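Local coordinates for F-actin-capping protein subunit alpha (Dictyostelium discoideum, PDB 4AKR) that binds the fast-growing barbed ends of actin filaments independently of calcium and blocks subunit exchange there without severing them, at residues T210-A215 with V222-A227. Numbering follows the deposited sequence.
Sequences TTSPSA and VNAFKA
Ser214 OG is gripped twice, by a hydrogen bond with the carbonyl oxygen of Lys176 and a weak one with that of Ser179. Ser214 touches nothing in 222-227; its two bonds tie the end of the strand to residues 176-179. Strand and helix meet through small side chains instead, the axes of 210-213 and 222-227 approaching to 7.5 Å and running roughly antiparallel (154°). Ser212 CB packs 3.5 Å from Asn223 O, the carbonyl that accepts the helical bond from Ala227 N. With chi1 at 45°, Ser212 OG is tucked between the backbone N and the carbonyl carbon, and it rests 3.5 Å from Ala224 CA, against the helix backbone. One helical turn on, the methyl of Ala227 meets Thr210, its CB 3.7 Å from OG1 and 3.9 Å from the threonine CB. Short residues on both sides let the backbones approach closely, to 5.8 Å between Ser212 CA and Ala224 CA. The contact closes the reversal in which strand 198-213, last of the antiparallel sheet, turns into the long helix 217-248 running back over it, as in the capping-protein fold; strand 181-194 pairs with 198-213, while helix 112-129 packs against Ala224 and Phe225.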
loop_
_atom_site.group_PDB
_atom_site.type_symbol
_atom_site.label_atom_id
_atom_site.label_comp_id
_atom_site.label_asym_id
_atom_site.label_seq_id
_atom_site.Cartn_x
_atom_site.Cartn_y
_atom_site.Cartn_z
ATOM N N THR A 210 25.062 -6.015 13.216
ATOM C CA THR A 210 25.778 -5.477 14.361
ATOM C C THR A 210 26.774 -6.519 14.841
ATOM O O THR A 210 26.747 -7.674 14.403
ATOM C CB THR A 210 24.830 -5.135 15.532
ATOM O OG1 THR A 210 24.209 -6.331 16.010
ATOM C CG2 THR A 210 23.760 -4.161 15.087
ATOM N N THR A 211 27.653 -6.103 15.741
ATOM C CA THR A 211 28.657 -6.999 16.283
ATOM C C THR A 211 28.840 -6.758 17.778
ATOM O O THR A 211 28.757 -5.618 18.250
ATOM C CB THR A 211 30.008 -6.799 15.566
ATOM O OG1 THR A 211 29.847 -7.075 14.169
ATOM C CG2 THR A 211 31.058 -7.737 16.133
ATOM N N SER A 212 29.084 -7.834 18.519
ATOM C CA SER A 212 29.291 -7.739 19.957
ATOM C C SER A 212 30.081 -8.949 20.477
ATOM O O SER A 212 30.186 -9.977 19.801
ATOM C CB SER A 212 27.937 -7.600 20.667
ATOM O OG SER A 212 26.995 -8.512 20.146
ATOM N N PRO A 213 30.649 -8.836 21.688
ATOM C CA PRO A 213 31.447 -9.889 22.329
ATOM C C PRO A 213 30.755 -11.226 22.608
ATOM O O PRO A 213 29.616 -11.270 23.065
ATOM C CB PRO A 213 31.912 -9.231 23.630
ATOM C CG PRO A 213 31.871 -7.771 23.331
ATOM C CD PRO A 213 30.603 -7.636 22.539
ATOM N N SER A 214 31.472 -12.311 22.344
ATOM C CA SER A 214 30.970 -13.653 22.600
ATOM C C SER A 214 31.771 -14.226 23.767
ATOM O O SER A 214 32.906 -14.669 23.580
ATOM C CB SER A 214 31.157 -14.543 21.376
ATOM O OG SER A 214 30.851 -15.894 21.687
ATOM N N ALA A 215 31.184 -14.198 24.965
ATOM C CA ALA A 215 31.833 -14.705 26.174
ATOM C C ALA A 215 30.899 -15.687 26.882
ATOM O O ALA A 215 30.407 -16.641 26.272
ATOM C CB ALA A 215 32.173 -13.541 27.103
ATOM N N VAL A 222 23.157 -10.523 26.685
ATOM C CA VAL A 222 22.965 -9.143 27.098
ATOM C C VAL A 222 23.594 -8.159 26.126
ATOM O O VAL A 222 22.976 -7.160 25.746
ATOM C CB VAL A 222 23.551 -8.898 28.507
ATOM C CG1 VAL A 222 23.568 -7.409 28.822
ATOM C CG2 VAL A 222 22.714 -9.638 29.544
ATOM N N ASN A 223 24.825 -8.442 25.719
ATOM C CA ASN A 223 25.515 -7.550 24.808
ATOM C C ASN A 223 24.997 -7.638 23.388
ATOM O O ASN A 223 25.136 -6.691 22.627
ATOM C CB ASN A 223 27.020 -7.806 24.871
ATOM C CG ASN A 223 27.578 -7.551 26.261
ATOM O OD1 ASN A 223 27.254 -6.545 26.888
ATOM N ND2 ASN A 223 28.411 -8.457 26.751
ATOM N N ALA A 224 24.380 -8.756 23.028
ATOM C CA ALA A 224 23.848 -8.894 21.681
ATOM C C ALA A 224 22.607 -8.013 21.576
ATOM O O ALA A 224 22.385 -7.350 20.564
ATOM C CB ALA A 224 23.488 -10.344 21.395
ATOM N N PHE A 225 21.809 -8.005 22.640
ATOM C CA PHE A 225 20.594 -7.208 22.675
ATOM C C PHE A 225 20.855 -5.728 22.865
ATOM O O PHE A 225 20.033 -4.898 22.487
ATOM C CB PHE A 225 19.639 -7.747 23.742
ATOM C CG PHE A 225 18.736 -8.827 23.224
ATOM C CD1 PHE A 225 17.531 -8.504 22.610
ATOM C CD2 PHE A 225 19.140 -10.159 23.248
ATOM C CE1 PHE A 225 16.747 -9.484 22.019
ATOM C CE2 PHE A 225 18.366 -11.150 22.662
ATOM C CZ PHE A 225 17.168 -10.814 22.043
ATOM N N LYS A 226 22.002 -5.388 23.440
ATOM C CA LYS A 226 22.338 -3.984 23.595
ATOM C C LYS A 226 22.576 -3.470 22.173
ATOM O O LYS A 226 22.109 -2.392 21.803
ATOM C CB LYS A 226 23.608 -3.812 24.432
ATOM C CG LYS A 226 23.361 -3.736 25.926
ATOM C CD LYS A 226 24.610 -3.337 26.689
ATOM C CE LYS A 226 24.301 -3.182 28.160
ATOM N NZ LYS A 226 25.538 -2.938 28.949
ATOM N N ALA A 227 23.287 -4.265 21.379
ATOM C CA ALA A 227 23.589 -3.908 19.998
ATOM C C ALA A 227 22.315 -3.885 19.158
ATOM O O ALA A 227 22.020 -2.886 18.497
ATOM C CB ALA A 227 24.585 -4.900 19.413
#